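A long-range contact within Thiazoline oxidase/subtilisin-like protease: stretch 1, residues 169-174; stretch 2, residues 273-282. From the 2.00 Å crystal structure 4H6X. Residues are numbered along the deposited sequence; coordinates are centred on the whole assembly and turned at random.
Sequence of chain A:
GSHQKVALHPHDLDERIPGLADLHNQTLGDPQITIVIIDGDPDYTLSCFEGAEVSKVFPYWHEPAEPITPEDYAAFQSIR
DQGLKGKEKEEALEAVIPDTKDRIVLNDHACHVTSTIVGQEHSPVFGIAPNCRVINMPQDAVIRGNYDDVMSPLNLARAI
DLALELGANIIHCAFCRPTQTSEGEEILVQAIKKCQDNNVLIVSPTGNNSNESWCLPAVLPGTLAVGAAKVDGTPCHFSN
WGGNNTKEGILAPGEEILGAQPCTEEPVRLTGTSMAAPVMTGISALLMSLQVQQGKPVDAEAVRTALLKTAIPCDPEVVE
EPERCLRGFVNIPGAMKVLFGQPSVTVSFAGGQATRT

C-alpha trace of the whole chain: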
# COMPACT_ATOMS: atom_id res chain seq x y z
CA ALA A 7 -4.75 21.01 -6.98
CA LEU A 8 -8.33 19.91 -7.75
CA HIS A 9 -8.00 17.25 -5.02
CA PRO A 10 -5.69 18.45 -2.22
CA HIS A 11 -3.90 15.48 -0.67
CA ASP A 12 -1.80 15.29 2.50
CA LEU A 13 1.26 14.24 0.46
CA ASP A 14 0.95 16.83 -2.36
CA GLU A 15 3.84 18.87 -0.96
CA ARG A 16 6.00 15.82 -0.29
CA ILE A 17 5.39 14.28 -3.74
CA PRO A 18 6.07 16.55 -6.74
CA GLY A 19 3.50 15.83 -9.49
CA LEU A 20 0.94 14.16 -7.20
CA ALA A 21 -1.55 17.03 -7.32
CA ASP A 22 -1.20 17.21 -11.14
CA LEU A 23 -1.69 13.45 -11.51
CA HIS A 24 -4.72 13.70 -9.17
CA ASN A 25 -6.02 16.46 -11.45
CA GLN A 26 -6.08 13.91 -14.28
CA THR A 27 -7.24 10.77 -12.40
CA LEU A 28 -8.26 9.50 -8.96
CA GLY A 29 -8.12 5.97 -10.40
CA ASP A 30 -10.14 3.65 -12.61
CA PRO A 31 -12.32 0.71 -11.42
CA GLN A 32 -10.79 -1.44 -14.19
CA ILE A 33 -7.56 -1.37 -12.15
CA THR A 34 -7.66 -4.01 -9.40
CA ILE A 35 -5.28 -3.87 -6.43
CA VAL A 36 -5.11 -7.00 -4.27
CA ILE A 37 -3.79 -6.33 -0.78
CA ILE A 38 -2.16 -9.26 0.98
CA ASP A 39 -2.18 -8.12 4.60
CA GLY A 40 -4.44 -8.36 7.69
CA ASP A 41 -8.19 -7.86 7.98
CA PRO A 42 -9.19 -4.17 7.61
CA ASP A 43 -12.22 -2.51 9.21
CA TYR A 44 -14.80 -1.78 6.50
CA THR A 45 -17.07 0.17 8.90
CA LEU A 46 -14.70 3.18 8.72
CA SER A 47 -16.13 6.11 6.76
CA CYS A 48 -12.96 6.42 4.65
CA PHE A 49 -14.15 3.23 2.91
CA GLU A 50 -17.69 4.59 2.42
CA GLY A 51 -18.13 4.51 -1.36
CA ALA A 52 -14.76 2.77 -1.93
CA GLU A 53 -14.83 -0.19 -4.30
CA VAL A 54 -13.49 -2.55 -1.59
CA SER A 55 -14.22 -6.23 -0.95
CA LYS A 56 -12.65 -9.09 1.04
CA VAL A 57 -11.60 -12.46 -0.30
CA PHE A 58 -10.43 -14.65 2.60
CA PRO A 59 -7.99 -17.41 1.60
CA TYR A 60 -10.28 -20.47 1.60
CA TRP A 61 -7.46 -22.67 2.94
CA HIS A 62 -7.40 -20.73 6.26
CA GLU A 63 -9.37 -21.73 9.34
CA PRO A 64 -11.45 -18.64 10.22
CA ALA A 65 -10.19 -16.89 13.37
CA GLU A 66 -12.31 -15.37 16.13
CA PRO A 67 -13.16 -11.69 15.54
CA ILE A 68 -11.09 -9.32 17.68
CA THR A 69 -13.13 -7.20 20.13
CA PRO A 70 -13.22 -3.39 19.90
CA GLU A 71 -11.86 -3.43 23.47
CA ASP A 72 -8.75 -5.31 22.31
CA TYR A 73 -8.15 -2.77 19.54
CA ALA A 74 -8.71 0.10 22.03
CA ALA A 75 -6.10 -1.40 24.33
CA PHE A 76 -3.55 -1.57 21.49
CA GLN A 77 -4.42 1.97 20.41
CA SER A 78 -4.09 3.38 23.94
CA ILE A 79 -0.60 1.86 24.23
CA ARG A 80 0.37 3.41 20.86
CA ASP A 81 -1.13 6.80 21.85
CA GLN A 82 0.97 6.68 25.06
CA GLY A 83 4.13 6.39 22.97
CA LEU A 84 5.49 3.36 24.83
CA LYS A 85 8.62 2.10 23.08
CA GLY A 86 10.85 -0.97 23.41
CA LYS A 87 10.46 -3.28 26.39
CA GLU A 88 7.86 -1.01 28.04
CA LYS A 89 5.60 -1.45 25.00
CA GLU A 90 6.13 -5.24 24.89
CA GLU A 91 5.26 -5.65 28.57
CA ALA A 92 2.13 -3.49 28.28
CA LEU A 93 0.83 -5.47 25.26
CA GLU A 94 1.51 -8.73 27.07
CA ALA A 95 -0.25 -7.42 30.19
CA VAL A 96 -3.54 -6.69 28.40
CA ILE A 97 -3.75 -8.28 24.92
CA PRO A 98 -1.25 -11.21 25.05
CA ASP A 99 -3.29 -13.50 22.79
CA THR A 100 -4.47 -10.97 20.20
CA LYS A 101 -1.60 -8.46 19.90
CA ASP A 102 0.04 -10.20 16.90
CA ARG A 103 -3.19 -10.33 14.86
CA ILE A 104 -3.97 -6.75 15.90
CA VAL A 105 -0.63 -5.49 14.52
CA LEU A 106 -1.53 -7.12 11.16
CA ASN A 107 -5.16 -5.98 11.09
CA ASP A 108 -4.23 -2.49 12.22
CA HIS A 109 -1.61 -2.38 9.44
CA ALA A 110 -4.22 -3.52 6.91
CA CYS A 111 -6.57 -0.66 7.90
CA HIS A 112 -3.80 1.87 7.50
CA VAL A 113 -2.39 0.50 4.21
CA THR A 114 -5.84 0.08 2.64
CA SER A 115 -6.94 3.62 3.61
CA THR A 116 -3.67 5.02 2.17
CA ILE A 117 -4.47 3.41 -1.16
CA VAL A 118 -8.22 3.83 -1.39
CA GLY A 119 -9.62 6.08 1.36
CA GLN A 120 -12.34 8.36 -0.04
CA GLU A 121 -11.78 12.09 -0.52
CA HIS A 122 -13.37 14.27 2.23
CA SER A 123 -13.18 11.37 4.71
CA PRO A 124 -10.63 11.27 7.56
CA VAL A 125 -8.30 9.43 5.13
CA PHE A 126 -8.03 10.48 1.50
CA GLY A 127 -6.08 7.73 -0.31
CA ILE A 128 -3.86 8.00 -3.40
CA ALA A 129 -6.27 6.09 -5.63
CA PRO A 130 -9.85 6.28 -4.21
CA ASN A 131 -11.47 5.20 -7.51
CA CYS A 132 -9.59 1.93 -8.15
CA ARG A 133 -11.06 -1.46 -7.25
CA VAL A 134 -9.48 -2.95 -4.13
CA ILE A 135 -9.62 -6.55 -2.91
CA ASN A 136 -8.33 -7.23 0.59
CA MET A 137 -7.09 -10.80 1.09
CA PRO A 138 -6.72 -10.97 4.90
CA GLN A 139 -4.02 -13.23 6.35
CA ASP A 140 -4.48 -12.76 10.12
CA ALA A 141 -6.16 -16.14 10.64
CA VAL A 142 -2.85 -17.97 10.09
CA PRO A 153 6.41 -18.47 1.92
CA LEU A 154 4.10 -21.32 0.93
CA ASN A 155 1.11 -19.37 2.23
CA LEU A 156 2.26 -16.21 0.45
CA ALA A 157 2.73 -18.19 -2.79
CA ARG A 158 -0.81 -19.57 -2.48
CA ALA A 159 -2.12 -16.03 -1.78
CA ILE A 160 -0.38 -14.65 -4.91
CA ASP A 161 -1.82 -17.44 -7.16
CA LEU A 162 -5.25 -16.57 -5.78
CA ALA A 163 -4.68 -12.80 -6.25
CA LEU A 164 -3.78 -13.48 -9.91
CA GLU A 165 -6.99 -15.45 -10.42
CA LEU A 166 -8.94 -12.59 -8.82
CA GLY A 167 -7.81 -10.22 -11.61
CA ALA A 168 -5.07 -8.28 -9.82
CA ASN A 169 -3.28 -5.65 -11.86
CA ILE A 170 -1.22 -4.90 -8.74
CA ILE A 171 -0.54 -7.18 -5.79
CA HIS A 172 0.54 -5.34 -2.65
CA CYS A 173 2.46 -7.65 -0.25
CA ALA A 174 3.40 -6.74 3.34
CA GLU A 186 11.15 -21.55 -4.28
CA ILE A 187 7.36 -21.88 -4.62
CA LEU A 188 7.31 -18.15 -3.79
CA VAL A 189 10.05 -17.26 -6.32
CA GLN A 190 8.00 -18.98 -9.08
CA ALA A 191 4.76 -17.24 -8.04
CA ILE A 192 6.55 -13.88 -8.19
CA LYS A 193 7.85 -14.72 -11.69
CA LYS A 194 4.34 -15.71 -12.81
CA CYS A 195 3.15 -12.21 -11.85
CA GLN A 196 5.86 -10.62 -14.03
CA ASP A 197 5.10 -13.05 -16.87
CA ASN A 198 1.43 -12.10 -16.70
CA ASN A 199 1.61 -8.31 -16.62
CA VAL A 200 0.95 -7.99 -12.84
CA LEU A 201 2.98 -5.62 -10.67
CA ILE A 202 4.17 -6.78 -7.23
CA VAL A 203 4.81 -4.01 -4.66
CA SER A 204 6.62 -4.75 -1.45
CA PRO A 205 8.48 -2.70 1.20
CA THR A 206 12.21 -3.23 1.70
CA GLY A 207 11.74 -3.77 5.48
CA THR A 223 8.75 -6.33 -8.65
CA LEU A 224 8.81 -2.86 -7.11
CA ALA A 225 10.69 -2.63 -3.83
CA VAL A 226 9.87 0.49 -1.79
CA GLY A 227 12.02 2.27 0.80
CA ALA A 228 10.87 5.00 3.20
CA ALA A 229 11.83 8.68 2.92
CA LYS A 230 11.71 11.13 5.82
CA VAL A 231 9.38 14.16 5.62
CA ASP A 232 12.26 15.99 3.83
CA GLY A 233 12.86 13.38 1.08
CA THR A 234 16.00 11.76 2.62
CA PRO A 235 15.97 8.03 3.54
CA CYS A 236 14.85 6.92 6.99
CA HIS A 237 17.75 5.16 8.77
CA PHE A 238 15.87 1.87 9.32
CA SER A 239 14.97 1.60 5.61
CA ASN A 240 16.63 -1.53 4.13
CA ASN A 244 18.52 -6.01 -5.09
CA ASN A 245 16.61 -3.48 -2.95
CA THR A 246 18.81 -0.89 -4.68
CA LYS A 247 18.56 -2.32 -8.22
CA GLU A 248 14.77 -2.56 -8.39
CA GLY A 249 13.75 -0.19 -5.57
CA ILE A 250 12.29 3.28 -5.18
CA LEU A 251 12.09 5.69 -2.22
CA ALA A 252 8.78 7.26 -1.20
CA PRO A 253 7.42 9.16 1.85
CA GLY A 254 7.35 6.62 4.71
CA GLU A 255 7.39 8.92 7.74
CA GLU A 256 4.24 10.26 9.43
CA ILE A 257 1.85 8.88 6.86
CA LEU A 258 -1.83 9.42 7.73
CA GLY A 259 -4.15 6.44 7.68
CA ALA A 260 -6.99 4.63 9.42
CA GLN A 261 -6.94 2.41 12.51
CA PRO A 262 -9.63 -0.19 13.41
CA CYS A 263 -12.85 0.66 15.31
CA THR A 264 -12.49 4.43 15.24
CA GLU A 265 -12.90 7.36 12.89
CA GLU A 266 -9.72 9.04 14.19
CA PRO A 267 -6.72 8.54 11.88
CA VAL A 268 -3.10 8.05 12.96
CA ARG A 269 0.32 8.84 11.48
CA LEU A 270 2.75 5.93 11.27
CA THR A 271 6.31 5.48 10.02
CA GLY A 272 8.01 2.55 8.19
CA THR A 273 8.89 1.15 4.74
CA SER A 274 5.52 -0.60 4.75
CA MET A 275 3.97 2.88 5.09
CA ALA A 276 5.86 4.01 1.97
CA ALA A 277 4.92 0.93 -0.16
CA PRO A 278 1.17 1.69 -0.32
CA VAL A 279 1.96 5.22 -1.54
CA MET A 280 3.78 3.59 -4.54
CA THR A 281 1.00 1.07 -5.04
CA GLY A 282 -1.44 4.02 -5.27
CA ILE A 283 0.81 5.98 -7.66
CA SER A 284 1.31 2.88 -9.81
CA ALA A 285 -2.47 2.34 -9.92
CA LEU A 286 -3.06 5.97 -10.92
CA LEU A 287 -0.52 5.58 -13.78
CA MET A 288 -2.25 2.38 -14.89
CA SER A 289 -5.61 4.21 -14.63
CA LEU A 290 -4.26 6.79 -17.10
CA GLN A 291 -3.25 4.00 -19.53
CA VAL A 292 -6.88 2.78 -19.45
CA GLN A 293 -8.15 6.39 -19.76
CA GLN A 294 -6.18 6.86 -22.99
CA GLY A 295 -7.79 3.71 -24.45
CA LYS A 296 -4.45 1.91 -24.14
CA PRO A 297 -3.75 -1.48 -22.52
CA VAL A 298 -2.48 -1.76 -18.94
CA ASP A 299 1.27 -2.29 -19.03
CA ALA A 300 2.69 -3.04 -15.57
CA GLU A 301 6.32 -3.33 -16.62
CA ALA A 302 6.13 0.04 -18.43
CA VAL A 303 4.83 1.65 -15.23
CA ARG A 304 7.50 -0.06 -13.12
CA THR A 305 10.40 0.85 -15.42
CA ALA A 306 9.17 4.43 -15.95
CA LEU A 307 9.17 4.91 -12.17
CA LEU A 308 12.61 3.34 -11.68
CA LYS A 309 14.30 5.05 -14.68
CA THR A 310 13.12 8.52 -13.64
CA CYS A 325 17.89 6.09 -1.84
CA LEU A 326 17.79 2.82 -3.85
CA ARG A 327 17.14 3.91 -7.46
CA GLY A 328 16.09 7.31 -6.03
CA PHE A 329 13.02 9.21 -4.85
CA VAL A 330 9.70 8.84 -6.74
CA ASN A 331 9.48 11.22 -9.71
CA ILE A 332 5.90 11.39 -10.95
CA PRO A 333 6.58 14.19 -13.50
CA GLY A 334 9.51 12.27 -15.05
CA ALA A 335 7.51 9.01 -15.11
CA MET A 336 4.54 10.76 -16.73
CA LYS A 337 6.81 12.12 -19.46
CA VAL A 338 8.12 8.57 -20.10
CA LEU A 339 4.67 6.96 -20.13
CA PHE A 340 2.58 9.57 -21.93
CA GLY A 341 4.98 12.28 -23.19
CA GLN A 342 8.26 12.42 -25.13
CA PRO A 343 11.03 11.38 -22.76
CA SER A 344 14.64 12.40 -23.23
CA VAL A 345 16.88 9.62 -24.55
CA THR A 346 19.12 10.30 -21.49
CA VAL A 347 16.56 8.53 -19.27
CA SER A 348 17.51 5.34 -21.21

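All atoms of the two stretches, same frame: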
# COMPACT_ATOMS: atom_id res chain seq x y z
N ASN A 169 -4.25 -6.39 -11.07
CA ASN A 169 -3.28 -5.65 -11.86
C ASN A 169 -2.05 -5.37 -11.01
O ASN A 169 -0.92 -5.32 -11.52
CB ASN A 169 -3.91 -4.33 -12.34
CG ASN A 169 -5.00 -4.55 -13.39
OD1 ASN A 169 -4.72 -5.02 -14.50
ND2 ASN A 169 -6.23 -4.27 -13.04
N ILE A 170 -2.28 -5.16 -9.72
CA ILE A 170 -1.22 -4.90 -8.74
C ILE A 170 -1.51 -5.78 -7.53
O ILE A 170 -2.65 -5.84 -7.08
CB ILE A 170 -1.18 -3.43 -8.29
CG1 ILE A 170 -1.04 -2.49 -9.51
CG2 ILE A 170 -0.04 -3.19 -7.28
CD1 ILE A 170 -1.06 -1.00 -9.14
N ILE A 171 -0.48 -6.45 -7.04
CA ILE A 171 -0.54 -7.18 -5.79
C ILE A 171 0.38 -6.47 -4.80
O ILE A 171 1.60 -6.38 -5.03
CB ILE A 171 -0.10 -8.66 -5.96
CG1 ILE A 171 -0.96 -9.37 -7.02
CG2 ILE A 171 -0.12 -9.38 -4.61
CD1 ILE A 171 -0.47 -10.75 -7.46
N HIS A 172 -0.21 -5.95 -3.73
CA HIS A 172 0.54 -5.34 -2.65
C HIS A 172 0.79 -6.35 -1.53
O HIS A 172 -0.16 -6.81 -0.88
CB HIS A 172 -0.24 -4.13 -2.11
CG HIS A 172 0.53 -3.30 -1.13
ND1 HIS A 172 0.58 -3.59 0.22
CD2 HIS A 172 1.30 -2.20 -1.31
CE1 HIS A 172 1.34 -2.71 0.83
NE2 HIS A 172 1.80 -1.86 -0.08
N CYS A 173 2.06 -6.70 -1.31
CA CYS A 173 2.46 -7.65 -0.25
C CYS A 173 3.20 -6.96 0.87
O CYS A 173 4.22 -6.31 0.63
CB CYS A 173 3.39 -8.75 -0.76
SG CYS A 173 3.12 -9.41 -2.41
N ALA A 174 2.71 -7.14 2.10
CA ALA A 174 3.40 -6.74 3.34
C ALA A 174 3.75 -5.26 3.36
O ALA A 174 3.69 -4.61 4.40
CB ALA A 174 4.65 -7.60 3.57
N THR A 273 8.85 1.43 6.18
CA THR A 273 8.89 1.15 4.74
C THR A 273 7.56 0.62 4.24
O THR A 273 7.21 0.85 3.09
CB THR A 273 9.99 0.15 4.32
OG1 THR A 273 9.85 -1.08 5.04
CG2 THR A 273 11.37 0.75 4.51
N SER A 274 6.83 -0.09 5.11
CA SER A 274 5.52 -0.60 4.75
C SER A 274 4.44 0.48 4.79
O SER A 274 3.29 0.22 4.42
CB SER A 274 5.14 -1.83 5.59
OG SER A 274 4.73 -1.45 6.88
N MET A 275 4.81 1.68 5.23
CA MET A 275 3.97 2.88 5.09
C MET A 275 4.24 3.56 3.75
O MET A 275 3.35 4.16 3.15
CB MET A 275 4.24 3.86 6.24
CG MET A 275 3.88 3.36 7.63
SD MET A 275 2.13 2.99 7.68
CE MET A 275 2.17 1.19 7.70
N ALA A 276 5.47 3.45 3.27
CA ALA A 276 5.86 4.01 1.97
C ALA A 276 5.38 3.16 0.79
O ALA A 276 4.99 3.71 -0.23
CB ALA A 276 7.38 4.20 1.91
N ALA A 277 5.40 1.84 0.93
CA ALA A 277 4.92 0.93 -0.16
C ALA A 277 3.51 1.22 -0.68
O ALA A 277 3.32 1.27 -1.89
CB ALA A 277 5.06 -0.55 0.24
N PRO A 278 2.51 1.41 0.21
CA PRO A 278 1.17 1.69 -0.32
C PRO A 278 1.09 2.99 -1.11
O PRO A 278 0.25 3.09 -2.01
CB PRO A 278 0.26 1.79 0.92
CG PRO A 278 1.15 1.71 2.11
CD PRO A 278 2.50 1.22 1.68
N VAL A 279 1.92 3.97 -0.77
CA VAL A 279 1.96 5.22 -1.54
C VAL A 279 2.32 4.86 -3.01
O VAL A 279 1.68 5.33 -3.95
CB VAL A 279 2.95 6.25 -0.92
CG1 VAL A 279 3.04 7.50 -1.79
CG2 VAL A 279 2.51 6.66 0.49
N MET A 280 3.32 3.99 -3.20
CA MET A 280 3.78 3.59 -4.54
C MET A 280 2.78 2.69 -5.25
O MET A 280 2.64 2.77 -6.47
CB MET A 280 5.16 2.92 -4.47
CG MET A 280 6.29 3.87 -4.11
SD MET A 280 6.40 5.29 -5.23
CE MET A 280 5.51 6.50 -4.28
N THR A 281 2.09 1.85 -4.49
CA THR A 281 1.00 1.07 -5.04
C THR A 281 -0.09 2.01 -5.58
O THR A 281 -0.60 1.80 -6.69
CB THR A 281 0.45 0.07 -3.99
OG1 THR A 281 1.39 -1.00 -3.81
CG2 THR A 281 -0.88 -0.51 -4.45
N GLY A 282 -0.43 3.04 -4.83
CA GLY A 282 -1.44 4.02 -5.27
C GLY A 282 -0.99 4.78 -6.52
O GLY A 282 -1.76 4.95 -7.47

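The contact packs a buried strand, 170-173, against a helix, 273-282, that continues later in the chain. The two run nearly antiparallel: their N-to-C directions differ by 173°, and the axes come within 9.5 Å. Together the stretches bury 287 Å². Touching residues are at least 100 positions apart in sequence, so this is a contact of the tertiary fold.

H172 and T281 cover the most surface, 84 and 72 Å². Each points its CA-to-CB bond toward the other stretch. The CA atoms of H172 and T281 are 6.9 Å apart, and the two residues are in register here. H172 has a t rotamer at chi1, and its ring reaches across to the helix. T281, with chi1 near m, lies at the edge of that ring, near its plane. The imidazole is probably turned over in the model, so the individual ring atoms cannot be assigned with confidence. The placement of the ring as a whole, between the strand and the helix, does not depend on that choice.

The same ring also meets A277 and P278. A277 directs its methyl toward the strand and lies oblique to the ring. The backbone nitrogen of P278 lies at the ring edge. As a proline nitrogen it carries no hydrogen and cannot bond to the preceding turn, and the helix is kinked here. The turns nearby are still held by backbone hydrogen bonds. A277 N donates to T273 O at 3.0 Å, and T281 N donates to A277 O at 2.9 Å.

I170 is the third main contributor, with 42 Å². It lies two residues before H172, and in an extended strand this puts both side chains on the side that faces the helix. I171, between them, points away and makes no contact. The I170 side chain is m at chi1 and t at chi2. I170 CD1 lies 3.7 Å from the backbone O of T281, and I170 CG2 lies 4.0 Å from CG2 of T281. The second approach is methyl against methyl, an ordinary van der Waals contact. T281 is thus touched by both I170 and H172.

At the other end, A174 and S274 make a smaller contact. The CA atoms of A174 and S274 are 6.6 Å apart. The backbone O of A174 lies 3.4 Å from CB of S274. The hydroxyl of S274 is hydrogen-bonded elsewhere in the structure.

No clear hydrogen bond crosses between the stretches.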